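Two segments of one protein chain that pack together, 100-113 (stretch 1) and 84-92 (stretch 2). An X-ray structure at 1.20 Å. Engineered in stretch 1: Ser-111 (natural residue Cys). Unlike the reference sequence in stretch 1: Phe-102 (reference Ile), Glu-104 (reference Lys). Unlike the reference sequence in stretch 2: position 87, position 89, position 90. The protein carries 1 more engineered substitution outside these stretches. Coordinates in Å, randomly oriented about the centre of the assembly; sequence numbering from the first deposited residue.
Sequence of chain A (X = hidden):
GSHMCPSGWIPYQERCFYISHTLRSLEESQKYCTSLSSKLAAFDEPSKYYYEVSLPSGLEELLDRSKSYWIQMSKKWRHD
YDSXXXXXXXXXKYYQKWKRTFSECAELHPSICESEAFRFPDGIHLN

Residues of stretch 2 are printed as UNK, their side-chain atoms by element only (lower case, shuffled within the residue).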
# COMPACT_ATOMS: atom_id res chain seq x y z
N ARG A 100 -7.72 -0.65 -7.19
CA ARG A 100 -6.75 -1.72 -7.28
C ARG A 100 -6.63 -2.15 -8.74
O ARG A 100 -7.64 -2.39 -9.40
CB ARG A 100 -7.19 -2.92 -6.43
CG ARG A 100 -6.20 -4.07 -6.46
CD ARG A 100 -6.67 -5.28 -5.65
NE ARG A 100 -6.89 -4.91 -4.25
CZ ARG A 100 -5.94 -4.90 -3.32
NH1 ARG A 100 -4.72 -5.35 -3.59
NH2 ARG A 100 -6.23 -4.44 -2.11
N THR A 101 -5.40 -2.22 -9.23
CA THR A 101 -5.12 -2.60 -10.60
C THR A 101 -4.01 -3.64 -10.61
O THR A 101 -3.23 -3.78 -9.67
CB THR A 101 -4.70 -1.40 -11.44
OG1 THR A 101 -3.44 -0.94 -11.00
CG2 THR A 101 -5.71 -0.27 -11.33
N PHE A 102 -3.94 -4.40 -11.69
CA PHE A 102 -2.95 -5.45 -11.82
C PHE A 102 -1.85 -5.07 -12.80
O PHE A 102 -2.13 -4.44 -13.82
CB PHE A 102 -3.64 -6.73 -12.28
CG PHE A 102 -4.76 -7.16 -11.36
CD1 PHE A 102 -4.51 -7.41 -10.02
CD2 PHE A 102 -6.05 -7.32 -11.85
CE1 PHE A 102 -5.53 -7.80 -9.18
CE2 PHE A 102 -7.09 -7.73 -11.02
CZ PHE A 102 -6.82 -7.97 -9.67
N SER A 103 -0.62 -5.46 -12.49
CA SER A 103 0.54 -5.22 -13.35
C SER A 103 1.50 -6.37 -13.22
O SER A 103 1.55 -7.02 -12.18
CB SER A 103 1.31 -3.95 -12.95
OG SER A 103 0.67 -2.78 -13.43
N GLU A 104 2.30 -6.61 -14.24
CA GLU A 104 3.42 -7.52 -14.05
C GLU A 104 4.28 -7.03 -12.91
O GLU A 104 4.56 -5.83 -12.77
CB GLU A 104 4.26 -7.64 -15.29
CG GLU A 104 3.52 -8.36 -16.40
CD GLU A 104 4.29 -8.34 -17.67
OE1 GLU A 104 4.60 -7.21 -18.12
OE2 GLU A 104 4.59 -9.42 -18.21
N CYS A 105 4.69 -7.97 -12.07
CA CYS A 105 5.39 -7.67 -10.85
C CYS A 105 6.73 -6.95 -11.06
O CYS A 105 7.19 -6.26 -10.16
CB CYS A 105 5.58 -8.96 -10.03
SG CYS A 105 4.01 -9.83 -9.65
N ALA A 106 7.33 -7.08 -12.24
CA ALA A 106 8.62 -6.46 -12.52
C ALA A 106 8.53 -4.95 -12.76
O ALA A 106 9.56 -4.27 -12.77
CB ALA A 106 9.30 -7.15 -13.71
N GLU A 107 7.32 -4.42 -12.96
CA GLU A 107 7.20 -2.98 -13.24
C GLU A 107 7.71 -2.13 -12.09
O GLU A 107 7.57 -2.50 -10.92
CB GLU A 107 5.74 -2.57 -13.50
CG GLU A 107 5.08 -3.12 -14.73
CD GLU A 107 3.74 -2.44 -15.03
OE1 GLU A 107 3.26 -1.60 -14.21
OE2 GLU A 107 3.16 -2.74 -16.08
N LEU A 108 8.27 -0.98 -12.42
CA LEU A 108 8.84 -0.07 -11.43
C LEU A 108 7.83 0.98 -10.96
O LEU A 108 7.33 1.76 -11.76
CB LEU A 108 10.07 0.63 -12.02
CG LEU A 108 11.17 -0.30 -12.55
CD1 LEU A 108 12.30 0.51 -13.19
CD2 LEU A 108 11.68 -1.17 -11.42
N HIS A 109 7.55 0.99 -9.66
CA HIS A 109 6.59 1.92 -9.06
C HIS A 109 7.05 2.26 -7.66
O HIS A 109 7.78 1.49 -7.03
CB HIS A 109 5.20 1.28 -8.97
CG HIS A 109 4.59 1.01 -10.30
ND1 HIS A 109 4.12 2.02 -11.12
CD2 HIS A 109 4.39 -0.15 -10.97
CE1 HIS A 109 3.67 1.49 -12.24
NE2 HIS A 109 3.81 0.17 -12.17
N PRO A 110 6.59 3.40 -7.15
CA PRO A 110 6.72 3.63 -5.70
C PRO A 110 5.83 2.61 -4.97
O PRO A 110 5.10 1.83 -5.60
CB PRO A 110 6.18 5.06 -5.53
CG PRO A 110 5.19 5.21 -6.67
CD PRO A 110 5.82 4.46 -7.83
N SER A 111 5.87 2.64 -3.64
CA SER A 111 5.15 1.64 -2.87
C SER A 111 4.72 2.23 -1.53
O SER A 111 5.14 3.33 -1.16
CB SER A 111 6.05 0.41 -2.64
OG SER A 111 7.24 0.76 -1.95
N ILE A 112 3.87 1.48 -0.82
CA ILE A 112 3.43 1.90 0.50
C ILE A 112 3.68 0.74 1.44
O ILE A 112 3.24 -0.39 1.17
CB ILE A 112 1.94 2.28 0.54
CG1 ILE A 112 1.62 3.28 -0.58
CG2 ILE A 112 1.57 2.81 1.92
CD1 ILE A 112 0.14 3.46 -0.86
N CYS A 113 4.42 0.99 2.52
CA CYS A 113 4.62 0.01 3.58
C CYS A 113 3.72 0.33 4.76
O CYS A 113 3.27 1.47 4.93
CB CYS A 113 6.07 0.03 4.07
SG CYS A 113 7.37 -0.18 2.83
N UNK A 84 1.44 -19.40 -7.65
CA UNK A 84 1.54 -17.95 -7.61
C UNK A 84 1.23 -17.33 -8.97
O UNK A 84 1.05 -18.03 -9.96
n UNK A 84 6.42 -17.49 -8.37
c UNK A 84 4.06 -17.94 -8.04
c UNK A 84 2.93 -17.51 -7.13
c UNK A 84 5.43 -17.57 -7.49
o UNK A 84 5.59 -17.34 -6.29
N UNK A 85 1.19 -16.00 -9.01
CA UNK A 85 0.78 -15.28 -10.21
C UNK A 85 1.87 -14.34 -10.69
O UNK A 85 2.67 -13.84 -9.90
c UNK A 85 -0.48 -14.47 -9.92
o UNK A 85 -0.78 -13.57 -10.96
N UNK A 86 1.91 -14.08 -11.99
CA UNK A 86 2.89 -13.12 -12.46
C UNK A 86 2.37 -11.69 -12.38
O UNK A 86 3.12 -10.76 -12.71
c UNK A 86 3.35 -13.44 -13.85
c UNK A 86 4.45 -12.85 -17.16
n UNK A 86 5.74 -12.66 -17.38
c UNK A 86 2.26 -13.34 -14.87
n UNK A 86 4.05 -13.90 -16.43
n UNK A 86 3.55 -12.01 -17.67
c UNK A 86 2.66 -14.19 -16.09
N UNK A 87 1.13 -11.51 -11.93
CA UNK A 87 0.62 -10.16 -11.73
C UNK A 87 0.58 -9.84 -10.26
O UNK A 87 0.24 -10.69 -9.42
c UNK A 87 -0.79 -9.97 -12.29
c UNK A 87 -0.44 -10.31 -16.02
c UNK A 87 -0.30 -9.84 -14.73
c UNK A 87 -1.90 -12.04 -15.25
c UNK A 87 -1.24 -11.40 -16.28
c UNK A 87 -1.74 -11.57 -13.95
c UNK A 87 -0.94 -10.47 -13.68
o UNK A 87 -1.36 -11.85 -17.57
N UNK A 88 0.89 -8.59 -9.98
CA UNK A 88 0.86 -8.05 -8.63
C UNK A 88 -0.10 -6.86 -8.61
O UNK A 88 -0.62 -6.47 -9.65
c UNK A 88 2.27 -7.62 -8.21
s UNK A 88 3.40 -9.01 -7.90
N UNK A 89 -0.34 -6.32 -7.41
CA UNK A 89 -1.41 -5.34 -7.23
C UNK A 89 -0.84 -3.97 -6.92
O UNK A 89 0.00 -3.83 -6.02
o UNK A 89 -2.85 -7.72 -7.26
c UNK A 89 -3.11 -7.00 -6.28
o UNK A 89 -3.99 -7.30 -5.44
c UNK A 89 -2.33 -5.72 -6.06
N UNK A 90 -1.32 -2.96 -7.64
CA UNK A 90 -0.93 -1.59 -7.34
C UNK A 90 -2.18 -0.74 -7.33
O UNK A 90 -3.17 -1.08 -7.97
n UNK A 90 -1.11 -0.90 -12.65
c UNK A 90 0.08 -1.07 -8.37
c UNK A 90 -0.53 -0.83 -9.75
c UNK A 90 -0.11 0.02 -12.08
c UNK A 90 0.52 -0.56 -10.83
N UNK A 91 -2.16 0.37 -6.61
CA UNK A 91 -3.28 1.30 -6.66
C UNK A 91 -2.97 2.41 -7.67
O UNK A 91 -1.85 2.90 -7.77
c UNK A 91 -2.89 3.30 -3.30
c UNK A 91 -3.67 1.86 -5.27
c UNK A 91 -2.49 2.57 -4.59
c UNK A 91 -4.20 0.72 -4.41
N UNK A 92 -4.00 2.79 -8.40
CA UNK A 92 -3.88 3.78 -9.47
C UNK A 92 -5.12 4.64 -9.45
O UNK A 92 -6.22 4.15 -9.18
c UNK A 92 -2.90 4.21 -14.41
c UNK A 92 -3.61 4.02 -11.99
c UNK A 92 -3.73 3.07 -10.81
c UNK A 92 -3.17 3.27 -13.23
n UNK A 92 -2.17 3.49 -15.49

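Position 84 carries three carbons, the third bearing one oxygen and one nitrogen: an amide on a two-carbon stem, Gln-84. It does not reach stretch 1.

Position 85 has one carbon and one oxygen, the signature of Ser-85. Its OG accepts a hydrogen bond from the backbone N of position 87 at 3.0 Å, bracing the approach to the strand.

At position 86, three carbons lead to a nitrogen and then a carbon carrying two more nitrogens, a guanidinium, so this is Arg-86. NH1 meets Glu-104 OE2 at 2.8 Å, a salt bridge made near the guanidinium plane. The backbone contributes too, since Cys-105 N donates to Arg-86 O at 3.3 Å.

Position 87 shows one carbon, then a six-carbon ring bearing an oxygen: Tyr-87, which differs from the reference sequence. Its CB lies 4.3 Å from Phe-102 CB, and its ring presents an edge to Glu-104 N.

Position 88 has one carbon and one sulfur, and that sulfur sits 2.0 Å from Cys-105 SG. Only a disulfide explains such a distance, so the residue is Cys-88; the chi3 of 93° is relaxed. Its backbone pairs with Ser-103 in both directions, N to Ser-103 O at 2.8 Å and O to Ser-103 N at 3.0 Å.

Position 89 has two carbons, the second carrying two oxygens: Asp-89, another departure from the reference. OD2 forms a salt bridge with Arg-100 NH1 at 2.8 Å, while OD1 lies 3.2 Å from Phe-102 CD1, at the ring's edge.

Position 90 extends four carbons to a terminal nitrogen, which lies close to two hydroxyls; this is Lys-90, also unlike the reference. NZ donates to Ser-103 OG at 2.7 Å and Thr-101 OG1 at 2.9 Å, and CD packs over the His-109 ring face, 3.9 Å from its centroid.

Position 91 has four carbons, forked at the first with one arm two carbons long: Ile-91. Its CD1 touches Ile-112 CD1 at 3.9 Å.

Position 92 is another four-carbon chain ending in nitrogen, Lys-92. Its CB lies 3.9 Å from Thr-101 CG2, but its end leads away.

The contact rests on an antiparallel ladder whose alternation sorts the side chains. Arg-100 and Phe-102 share one face with Asp-89 and Ile-91; Thr-101 and Ser-103 share the other with Cys-88 and Lys-90. There, Ser-103 OG donates a hydrogen bond to Glu-107 OE1 at 3.0 Å, linking the lysine's polar pocket to the turn. The disulfide locks the ladder's end covalently.

Stretch 2 (84-92) QSRYCDKIK
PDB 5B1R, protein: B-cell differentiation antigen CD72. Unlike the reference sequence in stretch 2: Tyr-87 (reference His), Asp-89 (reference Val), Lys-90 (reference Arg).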